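Local coordinates for protein putative ADP-Ribosyltransferase Scabin (PDB 5EWK) that probably transfers ADP-ribose from NAD+ to an acceptor substrate, as a putative mono-ADP-ribosyltransferase, at residues A[99-104]-A[113-118]. Residues are numbered along the deposited sequence; the frame is centred on the assembly and turned at random.
Sequences GQYDIE and SPYVST. With P34 (N~2~,N~2~-dimethyl-N~1~-(6-oxo-5,6-dihydrophenanthridin-2-yl)glycinamide), chain B.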
ATOM      1  N   GLY A  99      -9.432   6.197 -13.962  1.00 35.48           N
ATOM      2  CA  GLY A  99      -9.048   4.838 -13.664  1.00 35.69           C
ATOM      3  C   GLY A  99     -10.223   3.997 -13.189  1.00 31.22           C
ATOM      4  O   GLY A  99     -11.350   4.458 -13.014  1.00 38.81           O
ATOM      5  N   GLN A 100      -9.918   2.726 -12.946  1.00 30.38           N
ATOM      6  CA  GLN A 100     -10.897   1.724 -12.524  1.00 32.12           C
ATOM      7  C   GLN A 100     -11.136   1.848 -11.019  1.00 30.53           C
ATOM      8  O   GLN A 100     -10.338   1.374 -10.214  1.00 29.51           O
ATOM      9  CB  GLN A 100     -10.392   0.331 -12.880  1.00 34.15           C
ATOM     10  CG  GLN A 100     -11.288  -0.794 -12.425  1.00 29.89           C
ATOM     11  CD  GLN A 100     -12.682  -0.655 -12.988  1.00 34.68           C
ATOM     12  OE1 GLN A 100     -13.597  -0.160 -12.326  1.00 36.15           O
ATOM     13  NE2 GLN A 100     -12.848  -1.060 -14.237  1.00 36.62           N
ATOM     14  N   TYR A 101     -12.264   2.457 -10.641  1.00 35.76           N
ATOM     15  CA  TYR A 101     -12.622   2.604  -9.233  1.00 31.00           C
ATOM     16  C   TYR A 101     -13.245   1.348  -8.642  1.00 33.46           C
ATOM     17  O   TYR A 101     -13.365   1.251  -7.419  1.00 30.89           O
ATOM     18  CB  TYR A 101     -13.592   3.784  -9.062  1.00 33.25           C
ATOM     19  CG  TYR A 101     -12.899   5.100  -8.791  1.00 32.98           C
ATOM     20  CD1 TYR A 101     -12.324   5.830  -9.823  1.00 39.27           C
ATOM     21  CD2 TYR A 101     -12.805   5.604  -7.496  1.00 35.19           C
ATOM     22  CE1 TYR A 101     -11.685   7.029  -9.584  1.00 39.43           C
ATOM     23  CE2 TYR A 101     -12.167   6.799  -7.245  1.00 34.29           C
ATOM     24  CZ  TYR A 101     -11.606   7.510  -8.294  1.00 38.80           C
ATOM     25  OH  TYR A 101     -10.964   8.706  -8.062  1.00 39.97           O
ATOM     26  N   ASP A 102     -13.671   0.385  -9.458  1.00 32.06           N
ATOM     27  CA  ASP A 102     -14.227  -0.841  -8.902  1.00 30.66           C
ATOM     28  C   ASP A 102     -13.107  -1.764  -8.440  1.00 31.11           C
ATOM     29  O   ASP A 102     -12.256  -2.177  -9.229  1.00 30.87           O
ATOM     30  CB  ASP A 102     -15.129  -1.560  -9.900  1.00 35.70           C
ATOM     31  CG  ASP A 102     -15.774  -2.775  -9.275  1.00 40.93           C
ATOM     32  OD1 ASP A 102     -16.733  -2.590  -8.495  1.00 37.53           O
ATOM     33  OD2 ASP A 102     -15.306  -3.904  -9.535  1.00 40.71           O
ATOM     34  N   ILE A 103     -13.111  -2.081  -7.141  1.00 28.70           N
ATOM     35  CA  ILE A 103     -11.995  -2.810  -6.538  1.00 26.78           C
ATOM     36  C   ILE A 103     -11.894  -4.220  -7.102  1.00 30.01           C
ATOM     37  O   ILE A 103     -10.798  -4.712  -7.386  1.00 28.23           O
ATOM     38  CB  ILE A 103     -12.146  -2.832  -5.012  1.00 29.45           C
ATOM     39  CG1 ILE A 103     -11.936  -1.407  -4.489  1.00 34.77           C
ATOM     40  CG2 ILE A 103     -11.170  -3.856  -4.397  1.00 28.64           C
ATOM     41  CD1 ILE A 103     -12.470  -1.166  -3.126  1.00 35.13           C
ATOM     42  N   GLU A 104     -13.029  -4.910  -7.223  1.00 28.94           N
ATOM     43  CA  GLU A 104     -12.998  -6.273  -7.738  1.00 36.22           C
ATOM     44  C   GLU A 104     -12.423  -6.295  -9.152  1.00 32.72           C
ATOM     45  O   GLU A 104     -11.603  -7.161  -9.491  1.00 31.72           O
ATOM     46  CB  GLU A 104     -14.412  -6.854  -7.703  1.00 40.76           C
ATOM     47  CG  GLU A 104     -14.465  -8.352  -7.737  1.00 41.18           C
ATOM     48  CD  GLU A 104     -15.884  -8.880  -7.667  1.00 44.08           C
ATOM     49  OE1 GLU A 104     -16.860  -8.093  -7.825  1.00 45.34           O
ATOM     50  OE2 GLU A 104     -16.023 -10.098  -7.442  1.00 53.64           O
ATOM     51  N   SER A 113      -5.799   2.572 -12.237  1.00 29.99           N
ATOM     52  CA  SER A 113      -6.776   2.759 -11.185  1.00 28.58           C
ATOM     53  C   SER A 113      -6.342   3.921 -10.305  1.00 31.78           C
ATOM     54  O   SER A 113      -5.198   4.398 -10.415  1.00 27.71           O
ATOM     55  CB  SER A 113      -6.905   1.485 -10.351  1.00 27.18           C
ATOM     56  OG  SER A 113      -5.932   1.501  -9.312  1.00 26.10           O
ATOM     57  N   PRO A 114      -7.241   4.400  -9.441  1.00 26.59           N
ATOM     58  CA  PRO A 114      -6.889   5.421  -8.447  1.00 29.22           C
ATOM     59  C   PRO A 114      -6.205   4.868  -7.216  1.00 26.08           C
ATOM     60  O   PRO A 114      -5.927   5.636  -6.293  1.00 30.41           O
ATOM     61  CB  PRO A 114      -8.262   6.001  -8.074  1.00 36.79           C
ATOM     62  CG  PRO A 114      -9.158   4.807  -8.156  1.00 27.95           C
ATOM     63  CD  PRO A 114      -8.679   4.067  -9.389  1.00 28.51           C
ATOM     64  N   TYR A 115      -5.930   3.569  -7.184  1.00 23.69           N
ATOM     65  CA  TYR A 115      -5.448   2.891  -5.990  1.00 24.16           C
ATOM     66  C   TYR A 115      -3.956   2.589  -6.084  1.00 23.51           C
ATOM     67  O   TYR A 115      -3.435   2.243  -7.148  1.00 23.53           O
ATOM     68  CB  TYR A 115      -6.206   1.573  -5.783  1.00 23.77           C
ATOM     69  CG  TYR A 115      -7.685   1.737  -5.723  1.00 24.05           C
ATOM     70  CD1 TYR A 115      -8.293   2.310  -4.624  1.00 24.34           C
ATOM     71  CD2 TYR A 115      -8.496   1.317  -6.775  1.00 24.71           C
ATOM     72  CE1 TYR A 115      -9.673   2.474  -4.561  1.00 25.23           C
ATOM     73  CE2 TYR A 115      -9.867   1.465  -6.726  1.00 26.77           C
ATOM     74  CZ  TYR A 115     -10.460   2.039  -5.620  1.00 26.19           C
ATOM     75  OH  TYR A 115     -11.828   2.198  -5.566  1.00 29.20           O
ATOM     76  N   VAL A 116      -3.269   2.693  -4.958  1.00 20.43           N
ATOM     77  CA  VAL A 116      -1.957   2.069  -4.802  1.00 20.84           C
ATOM     78  C   VAL A 116      -2.115   0.852  -3.904  1.00 21.37           C
ATOM     79  O   VAL A 116      -2.544   0.980  -2.744  1.00 20.87           O
ATOM     80  CB  VAL A 116      -0.912   3.031  -4.220  1.00 22.34           C
ATOM     81  CG1 VAL A 116       0.405   2.284  -3.941  1.00 22.67           C
ATOM     82  CG2 VAL A 116      -0.680   4.213  -5.196  1.00 26.06           C
ATOM     83  N   SER A 117      -1.712  -0.306  -4.421  1.00 22.33           N
ATOM     84  CA  SER A 117      -1.855  -1.567  -3.702  1.00 20.52           C
ATOM     85  C   SER A 117      -0.709  -1.778  -2.727  1.00 17.50           C
ATOM     86  O   SER A 117       0.461  -1.589  -3.062  1.00 18.45           O
ATOM     87  CB  SER A 117      -1.891  -2.750  -4.657  1.00 29.09           C
ATOM     88  OG  SER A 117      -3.032  -2.672  -5.482  1.00 26.18           O
ATOM     89  N   THR A 118      -1.074  -2.207  -1.522  1.00 18.98           N
ATOM     90  CA  THR A 118      -0.134  -2.651  -0.498  1.00 18.25           C
ATOM     91  C   THR A 118      -0.650  -3.968   0.070  1.00 17.38           C
ATOM     92  O   THR A 118      -1.766  -4.411  -0.237  1.00 16.82           O
ATOM     93  CB  THR A 118       0.011  -1.620   0.631  1.00 18.60           C
ATOM     94  OG1 THR A 118      -1.184  -1.622   1.403  1.00 19.66           O
ATOM     95  CG2 THR A 118       0.312  -0.210   0.053  1.00 20.42           C
TER
HETATM   96  CAA P34 B 301       0.492   1.072  -9.208  1.00 68.87           C
HETATM   97  N   P34 B 301       0.768   0.056 -10.218  1.00 80.78           N
HETATM   98  CAB P34 B 301       2.144   0.178 -10.614  1.00 82.30           C
HETATM   99  CA  P34 B 301       0.561  -1.263  -9.664  1.00 76.02           C
HETATM  100  C   P34 B 301       0.065  -2.442 -10.531  1.00 73.41           C
HETATM  101  O   P34 B 301      -0.458  -2.233 -11.633  1.00 80.65           O
HETATM  102  NAM P34 B 301       0.181  -3.704  -9.997  1.00 57.16           N
HETATM  103  CAP P34 B 301       0.791  -3.956  -8.740  1.00 36.76           C
HETATM  104  CAK P34 B 301       0.089  -4.574  -7.701  1.00 26.20           C
HETATM  105  CAU P34 B 301       0.760  -4.770  -6.465  1.00 20.28           C
HETATM  106  CAT P34 B 301       0.153  -5.417  -5.292  1.00 21.95           C
HETATM  107  CAI P34 B 301      -1.164  -5.872  -5.295  1.00 24.35           C
HETATM  108  CAF P34 B 301      -1.690  -6.475  -4.172  1.00 22.45           C
HETATM  109  CAE P34 B 301      -0.943  -6.593  -2.992  1.00 21.91           C
HETATM  110  CAH P34 B 301       0.375  -6.127  -2.977  1.00 20.94           C
HETATM  111  CAS P34 B 301       0.910  -5.537  -4.110  1.00 19.59           C
HETATM  112  CAQ P34 B 301       2.312  -5.113  -4.044  1.00 19.10           C
HETATM  113  OAD P34 B 301       3.009  -5.215  -3.030  1.00 19.62           O
HETATM  114  NAN P34 B 301       2.826  -4.527  -5.148  1.00 20.00           N
HETATM  115  CAR P34 B 301       2.085  -4.362  -6.353  1.00 23.31           C
HETATM  116  CAJ P34 B 301       2.763  -3.741  -7.405  1.00 28.69           C
HETATM  117  CAG P34 B 301       2.106  -3.579  -8.586  1.00 32.60           C
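Pro-114 sets CG over the centre of one face of the Tyr-101 ring where the loop leading into helix 103-108 meets the start of strand 115-119 in this ADP-ribosyltransferase fold. Evidence for a CH-pi contact is direct: Pro-114 CG stands 3.5 Å from the Tyr-101 ring centroid, 4° off the ring normal. The phenol oxygen of Tyr-101 is held beyond the contact by Val-96 and Asp-58. The Tyr-115 side chain runs at about a right angle to that of Tyr-101; CG anti to the carbonyl carbon (chi1 -55°) carries its ring to the 99-104 loop, where Tyr-115 OH donates to Tyr-101 O at 2.6 Å, tilted 25° from the carbonyl plane. Ile-103 CG1 packs 3.9 Å from Tyr-115 CZ, and Ile-62 touches both side chains. Gln-100 O belongs to this tight part, 3.3 Å from Pro-114 CD. The Gln-100 side chain is looser: its CB comes no closer than 4.5 Å to Ser-113 CB, and its amide turns away, OE1 accepting from Asp-102 N. Farther along the strand, Ser-117 CB lies 3.3 Å from CAI of the bound phenanthridinone P34, while its OG hydrogen-bonds Tyr-106 OH and Glu-160 OE2. At the strand entrance Ser-113 forms an ST turn, its OG accepting from Tyr-115 N at 3.0 Å.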